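PDB 4XY5: hypothetical Thioesterase Protein SP_1851 from Streptococcus pneumoniae serotype 4, which probably hydrolyses thioesters as a PaaI-type hot-dog thioesterase, although its natural substrate remains undefined. Local coordinates for residues I12-N17 and F51-Q56; V30-V35 and L88-E93; G26-T31 and S58-I63. The protein carries 1 engineered substitution. All blocks are in the same frame, centred on the assembly; numbering follows the deposited sequence.

Contact 1 (I12-N17 and F51-Q56); sequences ISAFEN and FTLCAQ. Engineered in segment 51-56: A55 (natural residue Asp).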
loop_
_atom_site.group_PDB
_atom_site.type_symbol
_atom_site.label_atom_id
_atom_site.label_comp_id
_atom_site.label_asym_id
_atom_site.label_seq_id
_atom_site.Cartn_x
_atom_site.Cartn_y
_atom_site.Cartn_z
ATOM N N ILE A 12 1.384 -3.986 23.400
ATOM C CA ILE A 12 1.195 -4.973 22.351
ATOM C C ILE A 12 2.570 -5.528 22.037
ATOM O O ILE A 12 3.482 -4.770 21.727
ATOM C CB ILE A 12 0.549 -4.343 21.102
ATOM C CG1 ILE A 12 -0.837 -3.804 21.463
ATOM C CG2 ILE A 12 0.465 -5.347 19.954
ATOM C CD1 ILE A 12 -1.111 -2.436 20.899
ATOM N N SER A 13 2.741 -6.840 22.156
ATOM C CA SER A 13 4.052 -7.428 22.017
ATOM C C SER A 13 4.058 -8.501 20.927
ATOM O O SER A 13 3.031 -9.102 20.641
ATOM C CB SER A 13 4.507 -8.018 23.361
ATOM O OG SER A 13 5.818 -8.536 23.249
ATOM N N ALA A 14 5.219 -8.725 20.322
ATOM C CA ALA A 14 5.361 -9.734 19.269
ATOM C C ALA A 14 6.653 -10.506 19.455
ATOM O O ALA A 14 7.677 -9.914 19.783
ATOM C CB ALA A 14 5.330 -9.070 17.885
ATOM N N PHE A 15 6.601 -11.821 19.237
ATOM C CA PHE A 15 7.739 -12.731 19.434
ATOM C C PHE A 15 8.146 -12.946 20.892
ATOM O O PHE A 15 9.337 -13.017 21.208
ATOM C CB PHE A 15 8.954 -12.264 18.638
ATOM C CG PHE A 15 8.727 -12.267 17.140
ATOM C CD1 PHE A 15 8.788 -13.456 16.427
ATOM C CD2 PHE A 15 8.429 -11.092 16.468
ATOM C CE1 PHE A 15 8.572 -13.477 15.057
ATOM C CE2 PHE A 15 8.213 -11.098 15.095
ATOM C CZ PHE A 15 8.283 -12.289 14.389
ATOM N N GLU A 16 7.161 -13.087 21.766
ATOM C CA GLU A 16 7.423 -13.575 23.116
ATOM C C GLU A 16 7.794 -15.055 23.058
ATOM O O GLU A 16 8.481 -15.574 23.943
ATOM C CB GLU A 16 6.212 -13.339 24.013
ATOM C CG GLU A 16 5.945 -11.858 24.231
ATOM C CD GLU A 16 4.996 -11.570 25.375
ATOM O OE1 GLU A 16 4.951 -10.399 25.809
ATOM O OE2 GLU A 16 4.291 -12.496 25.830
ATOM N N ASN A 17 7.340 -15.717 21.997
ATOM C CA ASN A 17 7.757 -17.077 21.664
ATOM C C ASN A 17 7.870 -17.156 20.150
ATOM O O ASN A 17 7.181 -16.419 19.457
ATOM C CB ASN A 17 6.759 -18.123 22.169
ATOM C CG ASN A 17 5.432 -18.082 21.425
ATOM O OD1 ASN A 17 5.281 -18.680 20.340
ATOM N ND2 ASN A 17 4.454 -17.373 21.998
ATOM N N PHE A 51 1.375 -7.366 11.730
ATOM C CA PHE A 51 2.336 -6.663 10.879
ATOM C C PHE A 51 3.755 -6.884 11.373
ATOM O O PHE A 51 4.685 -7.091 10.582
ATOM C CB PHE A 51 2.037 -5.167 10.835
ATOM C CG PHE A 51 2.996 -4.382 9.973
ATOM C CD1 PHE A 51 2.700 -4.117 8.648
ATOM C CD2 PHE A 51 4.197 -3.907 10.500
ATOM C CE1 PHE A 51 3.578 -3.382 7.858
ATOM C CE2 PHE A 51 5.077 -3.188 9.732
ATOM C CZ PHE A 51 4.773 -2.917 8.394
ATOM N N THR A 52 3.943 -6.812 12.687
ATOM C CA THR A 52 5.285 -6.929 13.214
ATOM C C THR A 52 5.852 -8.333 12.947
ATOM O O THR A 52 7.033 -8.475 12.634
ATOM C CB THR A 52 5.316 -6.592 14.730
ATOM O OG1 THR A 52 4.952 -5.207 14.906
ATOM C CG2 THR A 52 6.715 -6.823 15.326
ATOM N N LEU A 53 5.013 -9.357 13.055
ATOM C CA LEU A 53 5.444 -10.701 12.658
ATOM C C LEU A 53 5.970 -10.669 11.219
ATOM O O LEU A 53 7.053 -11.182 10.937
ATOM C CB LEU A 53 4.302 -11.712 12.781
ATOM C CG LEU A 53 3.688 -11.967 14.161
ATOM C CD1 LEU A 53 2.608 -13.038 14.075
ATOM C CD2 LEU A 53 4.751 -12.387 15.192
ATOM N N CYS A 54 5.227 -10.025 10.321
ATOM C CA CYS A 54 5.627 -9.981 8.913
ATOM C C CYS A 54 6.916 -9.184 8.696
ATOM O O CYS A 54 7.784 -9.586 7.907
ATOM C CB CYS A 54 4.517 -9.379 8.045
ATOM S SG CYS A 54 3.052 -10.395 7.971
ATOM N N ALA A 55 7.039 -8.050 9.382
ATOM C CA ALA A 55 8.204 -7.185 9.191
ATOM C C ALA A 55 9.485 -7.836 9.683
ATOM O O ALA A 55 10.546 -7.701 9.063
ATOM C CB ALA A 55 8.001 -5.847 9.891
ATOM N N GLN A 56 9.397 -8.518 10.816
ATOM C CA GLN A 56 10.553 -9.237 11.328
ATOM C C GLN A 56 10.992 -10.325 10.338
ATOM O O GLN A 56 12.182 -10.455 10.010
ATOM C CB GLN A 56 10.226 -9.834 12.688
ATOM C CG GLN A 56 11.389 -10.555 13.354
ATOM C CD GLN A 56 12.502 -9.616 13.790
ATOM O OE1 GLN A 56 12.422 -8.397 13.620
ATOM N NE2 GLN A 56 13.557 -10.189 14.354
#
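F15 carries most of this contact, laying its ring between L53 and Q56 of helix 47-64, the central helix that the hot-dog sheet wraps. The L53 methyl CD2 lies over one face, 3.8 Å from the ring centroid and 19° off the normal, a CH-pi contact displaced toward the rim at CZ. With CG anti to the carbonyl carbon (chi1 -62°), the L53 side chain leaves the helix beside its backbone N, and the methyl CD2 beyond it reaches the ring. Q56 approaches obliquely with the aliphatic part of its chain, CB standing 3.4 Å from F15 CE2. The backbone oxygen T52 O meets the ring edge in its plane, 3.8 Å from CE2.

Purely aliphatic packing supplies the rest. A14 CB points at the helix and touches T52 CG2 at 3.7 Å; a small alanine suits a strand passing this close.

The polar ends face other partners: T52 OG1 bonds to G48 O, and Q56 OE1 to H46 NE2 of the second subunit. Residues I12 to A14 also extend a sheet antiparallel to a strand of that subunit. With no hydrogen bond between 12-17 and 51-56, shape and dispersion join strand 12-14 and its following turn to the helix.

Contact 2 (V30-V35 and L88-E93); sequences VTTKVV and LTIKGE
V30, T32, L88 and I90 pair across two neighbouring antiparallel strands of the curved hot-dog sheet, the sheet that wraps the long helix 47-64. The short strand segments run at 153° to each other, close to antiparallel.

Backbone bonds set the register. V30 and I90 form one hydrogen-bonded pair, with I90 N 2.8 Å from V30 O and V30 N returning a bond to I90 O. T32 and L88 form the next, L88 N lying 2.8 Å from T32 O in a nearly straight bond. The return bond, from T32 N to L88 O, is more bent at 143°. L88 O also receives a CA-H...O contact from T31 CA at 3.2 Å; T31 itself is matched with T89 as a non-hydrogen-bonded pair.

Apolar contacts fill the face turned to the helix, where V30 and I90 both touch I57. T32 turns OG1 anti to its backbone N (chi1 -171°), toward a hydrogen bond with N17 O. That leaves the methyl CG2 to meet I90 CD1 at 4.0 Å, so one threonine serves a polar and an apolar neighbour. Just past the strand end, V34 CG2 packs against L88 CD1 at 3.6 Å, the two side chains crossing obliquely and the leucine long enough to extend past the end of the ladder to V34.

T31 and T89 occupy the other, more exposed face, where beta-branched but polar threonine fits well. They lie side by side, pointing the same way, with T31 CG2 3.8 Å from T89 OG1.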
loop_
_atom_site.group_PDB
_atom_site.type_symbol
_atom_site.label_atom_id
_atom_site.label_comp_id
_atom_site.label_asym_id
_atom_site.label_seq_id
_atom_site.Cartn_x
_atom_site.Cartn_y
_atom_site.Cartn_z
ATOM N N VAL A 30 8.823 -18.999 9.938
ATOM C CA VAL A 30 8.870 -18.877 11.400
ATOM C C VAL A 30 7.482 -19.156 11.951
ATOM O O VAL A 30 6.496 -18.702 11.374
ATOM C CB VAL A 30 9.338 -17.471 11.846
ATOM C CG1 VAL A 30 9.256 -17.316 13.370
ATOM C CG2 VAL A 30 10.749 -17.185 11.339
ATOM N N THR A 31 7.396 -19.897 13.058
ATOM C CA THR A 31 6.107 -20.130 13.693
ATOM C C THR A 31 6.045 -19.430 15.057
ATOM O O THR A 31 7.074 -19.150 15.673
ATOM C CB THR A 31 5.807 -21.630 13.861
ATOM O OG1 THR A 31 6.767 -22.220 14.743
ATOM C CG2 THR A 31 5.842 -22.333 12.504
ATOM N N THR A 32 4.835 -19.111 15.499
ATOM C CA THR A 32 4.659 -18.423 16.772
ATOM C C THR A 32 3.248 -18.670 17.278
ATOM O O THR A 32 2.323 -18.864 16.488
ATOM C CB THR A 32 4.925 -16.897 16.655
ATOM O OG1 THR A 32 4.937 -16.312 17.963
ATOM C CG2 THR A 32 3.865 -16.193 15.804
ATOM N N LYS A 33 3.084 -18.679 18.597
ATOM C CA LYS A 33 1.772 -18.907 19.181
ATOM C C LYS A 33 1.180 -17.604 19.678
ATOM O O LYS A 33 1.845 -16.868 20.403
ATOM C CB LYS A 33 1.841 -19.901 20.346
ATOM C CG LYS A 33 0.452 -20.364 20.782
ATOM C CD LYS A 33 0.517 -21.356 21.927
ATOM C CE LYS A 33 1.066 -20.710 23.172
ATOM N NZ LYS A 33 1.031 -21.649 24.324
ATOM N N VAL A 34 -0.068 -17.342 19.293
ATOM C CA VAL A 34 -0.778 -16.133 19.706
ATOM C C VAL A 34 -1.058 -16.201 21.210
ATOM O O VAL A 34 -1.584 -17.198 21.711
ATOM C CB VAL A 34 -2.092 -15.957 18.924
ATOM C CG1 VAL A 34 -2.789 -14.664 19.307
ATOM C CG2 VAL A 34 -1.822 -15.979 17.420
ATOM N N VAL A 35 -0.676 -15.150 21.929
ATOM C CA VAL A 35 -0.852 -15.108 23.376
ATOM C C VAL A 35 -1.595 -13.827 23.748
ATOM O O VAL A 35 -1.968 -13.039 22.864
ATOM C CB VAL A 35 0.503 -15.204 24.120
ATOM C CG1 VAL A 35 1.082 -16.608 23.971
ATOM C CG2 VAL A 35 1.493 -14.168 23.603
ATOM N N LEU A 88 0.662 -19.526 14.325
ATOM C CA LEU A 88 0.781 -18.803 13.066
ATOM C C LEU A 88 2.076 -19.166 12.374
ATOM O O LEU A 88 3.149 -19.115 12.976
ATOM C CB LEU A 88 0.725 -17.292 13.308
ATOM C CG LEU A 88 -0.524 -16.793 14.018
ATOM C CD1 LEU A 88 -0.519 -15.263 14.128
ATOM C CD2 LEU A 88 -1.761 -17.291 13.299
ATOM N N THR A 89 1.972 -19.527 11.102
ATOM C CA THR A 89 3.146 -19.783 10.289
ATOM C C THR A 89 3.364 -18.587 9.377
ATOM O O THR A 89 2.508 -18.257 8.580
ATOM C CB THR A 89 2.991 -21.056 9.456
ATOM O OG1 THR A 89 2.767 -22.162 10.341
ATOM C CG2 THR A 89 4.257 -21.315 8.640
ATOM N N ILE A 90 4.528 -17.967 9.523
ATOM C CA ILE A 90 4.896 -16.748 8.820
ATOM C C ILE A 90 5.925 -17.122 7.775
ATOM O O ILE A 90 7.041 -17.509 8.112
ATOM C CB ILE A 90 5.501 -15.699 9.780
ATOM C CG1 ILE A 90 4.723 -15.672 11.093
ATOM C CG2 ILE A 90 5.568 -14.299 9.105
ATOM C CD1 ILE A 90 5.606 -15.339 12.307
ATOM N N LYS A 91 5.539 -17.023 6.511
ATOM C CA LYS A 91 6.423 -17.391 5.410
ATOM C C LYS A 91 6.775 -16.163 4.609
ATOM O O LYS A 91 5.888 -15.515 4.067
ATOM C CB LYS A 91 5.751 -18.418 4.497
ATOM C CG LYS A 91 5.304 -19.687 5.209
ATOM C CD LYS A 91 4.736 -20.696 4.209
ATOM C CE LYS A 91 4.554 -22.066 4.854
ATOM N NZ LYS A 91 4.179 -23.089 3.832
ATOM N N GLY A 92 8.066 -15.859 4.517
ATOM C CA GLY A 92 8.504 -14.721 3.730
ATOM C C GLY A 92 9.427 -15.171 2.613
ATOM O O GLY A 92 10.189 -16.140 2.767
ATOM N N GLU A 93 9.358 -14.480 1.487
ATOM C CA GLU A 93 10.290 -14.758 0.412
ATOM C C GLU A 93 10.594 -13.498 -0.373
ATOM O O GLU A 93 9.765 -12.595 -0.462
ATOM C CB GLU A 93 9.743 -15.837 -0.510
ATOM C CG GLU A 93 8.665 -15.359 -1.452
ATOM C CD GLU A 93 8.259 -16.425 -2.448
ATOM O OE1 GLU A 93 7.580 -17.389 -2.039
ATOM O OE2 GLU A 93 8.620 -16.304 -3.638
#

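Contact 3 (G26-T31 and S58-I63); sequences GHVVVT and SGLVVI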
loop_
_atom_site.group_PDB
_atom_site.type_symbol
_atom_site.label_atom_id
_atom_site.label_comp_id
_atom_site.label_asym_id
_atom_site.label_seq_id
_atom_site.Cartn_x
_atom_site.Cartn_y
_atom_site.Cartn_z
ATOM N N GLY A 26 16.820 -16.372 0.809
ATOM C CA GLY A 26 15.684 -15.514 0.530
ATOM C C GLY A 26 14.341 -16.118 0.887
ATOM O O GLY A 26 13.308 -15.604 0.483
ATOM N N HIS A 27 14.355 -17.196 1.657
ATOM C CA HIS A 27 13.127 -17.875 2.047
ATOM C C HIS A 27 13.177 -18.178 3.528
ATOM O O HIS A 27 14.127 -18.787 4.006
ATOM C CB HIS A 27 12.941 -19.166 1.254
ATOM C CG HIS A 27 12.762 -18.939 -0.212
ATOM N ND1 HIS A 27 13.810 -18.605 -1.044
ATOM C CD2 HIS A 27 11.656 -18.967 -0.991
ATOM C CE1 HIS A 27 13.360 -18.452 -2.276
ATOM N NE2 HIS A 27 12.057 -18.664 -2.272
ATOM N N VAL A 28 12.143 -17.745 4.242
ATOM C CA VAL A 28 12.108 -17.832 5.689
ATOM C C VAL A 28 10.755 -18.369 6.123
ATOM O O VAL A 28 9.733 -17.992 5.565
ATOM C CB VAL A 28 12.358 -16.445 6.329
ATOM C CG1 VAL A 28 12.043 -16.471 7.824
ATOM C CG2 VAL A 28 13.791 -15.990 6.069
ATOM N N VAL A 29 10.755 -19.281 7.088
ATOM C CA VAL A 29 9.525 -19.744 7.725
ATOM C C VAL A 29 9.708 -19.718 9.247
ATOM O O VAL A 29 10.632 -20.342 9.776
ATOM C CB VAL A 29 9.148 -21.176 7.289
ATOM C CG1 VAL A 29 7.922 -21.661 8.053
ATOM C CG2 VAL A 29 8.909 -21.237 5.784
ATOM N N VAL A 30 8.823 -18.999 9.938
ATOM C CA VAL A 30 8.870 -18.877 11.400
ATOM C C VAL A 30 7.482 -19.156 11.951
ATOM O O VAL A 30 6.496 -18.702 11.374
ATOM C CB VAL A 30 9.338 -17.471 11.846
ATOM C CG1 VAL A 30 9.256 -17.316 13.370
ATOM C CG2 VAL A 30 10.749 -17.185 11.339
ATOM N N THR A 31 7.396 -19.897 13.058
ATOM C CA THR A 31 6.107 -20.130 13.693
ATOM C C THR A 31 6.045 -19.430 15.057
ATOM O O THR A 31 7.074 -19.150 15.673
ATOM C CB THR A 31 5.807 -21.630 13.861
ATOM O OG1 THR A 31 6.767 -22.220 14.743
ATOM C CG2 THR A 31 5.842 -22.333 12.504
ATOM N N SER A 58 10.403 -10.359 7.161
ATOM C CA SER A 58 10.960 -9.688 5.985
ATOM C C SER A 58 12.432 -9.340 6.209
ATOM O O SER A 58 13.267 -9.480 5.308
ATOM C CB SER A 58 10.168 -8.420 5.647
ATOM O OG SER A 58 10.713 -7.774 4.495
ATOM N N GLY A 59 12.746 -8.879 7.412
ATOM C CA GLY A 59 14.125 -8.559 7.748
ATOM C C GLY A 59 14.991 -9.807 7.718
ATOM O O GLY A 59 16.115 -9.775 7.213
ATOM N N LEU A 60 14.461 -10.906 8.245
ATOM C CA LEU A 60 15.176 -12.184 8.213
ATOM C C LEU A 60 15.414 -12.645 6.774
ATOM O O LEU A 60 16.456 -13.226 6.468
ATOM C CB LEU A 60 14.416 -13.251 9.003
ATOM C CG LEU A 60 14.371 -13.069 10.534
ATOM C CD1 LEU A 60 13.418 -14.066 11.133
ATOM C CD2 LEU A 60 15.751 -13.217 11.161
ATOM N N VAL A 61 14.471 -12.375 5.873
ATOM C CA VAL A 61 14.703 -12.721 4.468
ATOM C C VAL A 61 15.914 -11.956 3.929
ATOM O O VAL A 61 16.768 -12.549 3.266
ATOM C CB VAL A 61 13.476 -12.432 3.583
ATOM C CG1 VAL A 61 13.819 -12.616 2.101
ATOM C CG2 VAL A 61 12.330 -13.347 3.945
ATOM N N VAL A 62 15.990 -10.658 4.229
ATOM C CA VAL A 62 17.133 -9.822 3.858
ATOM C C VAL A 62 18.449 -10.420 4.347
ATOM O O VAL A 62 19.406 -10.546 3.585
ATOM C CB VAL A 62 17.045 -8.396 4.448
ATOM C CG1 VAL A 62 18.331 -7.627 4.153
ATOM C CG2 VAL A 62 15.845 -7.630 3.910
ATOM N N ILE A 63 18.493 -10.766 5.631
ATOM C CA ILE A 63 19.726 -11.298 6.206
ATOM C C ILE A 63 20.121 -12.592 5.502
ATOM O O ILE A 63 21.298 -12.816 5.221
ATOM C CB ILE A 63 19.579 -11.522 7.712
ATOM C CG1 ILE A 63 19.420 -10.170 8.413
ATOM C CG2 ILE A 63 20.798 -12.248 8.282
ATOM C CD1 ILE A 63 19.117 -10.286 9.879
#
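The peptide group joining L60 to V61 has the methyl V28 CG2 over one face, above the C-N bond and 3.7 Å from V61 N. At a second peptide, between G26 and H27, V61 CG1 approaches the G26 carbonyl obliquely from above its plane, 3.4 Å from G26 O. No aromatic ring takes part; the flat surface on which a valine methyl rests is the L60-V61 amide, under V28 CG2.

Both valines work as two-pronged groups. V61 holds CG1 anti to its backbone N (chi1 172°), and this branch touches G26 O while CG2 meets V28 CG2 at 3.7 Å. V28, pointing at the helix, crosses L60 at about a right angle, its CG2 lying 4.1 Å from L60 CB. Farther along the strand, V30 CG2 touches L60 CD1 at 4.1 Å, so the long leucine side chain extends to the next residue on this face of the strand. Beta-branched valine suits the extended strand at V28 and V30, while at V61 its two methyls allow contact with both G26 and V28.

G26 comes closest to the helix in its backbone, its CA 4.9 Å from V61 CA. Its positive phi of 84° is one that glycine adopts readily, and its N bonds to S64 OG, the hydroxyl that also bonds to V61 O.

Helix segment 58-63 runs at 139° to strand segment 27-31, with a closest axis approach of 7.6 Å. L60 also meets M23 of strand 19-24, and V61 leans on M104 of strand 101-109, so the helix spans several strands of the sheet it packs against.

Helix 47-64 and strand 27-33 tie the three contacts together. Contact 1 lies about 9 Å, centre to centre, from contact 2 and about 13 Å from contact 3; contacts 2 and 3 are about 11 Å apart and share V30 and T31. N17 OD1 lies 2.8 Å from K33 N, a probable hydrogen bond joining contact 1 to contact 2, and L53 CD1 packs on L88 CD1. F15 CE1 reaches V30 CG1 at 4.2 Å. The ladder continues into contact 3 where G92 N meets V28 O at 2.9 Å. Segment 51-56 carries the engineered A55 (aspartate in nature), which makes no contact with 12-17; contact 1 borders the second subunit, consistent with hot-dog thioesterase active sites formed between subunits.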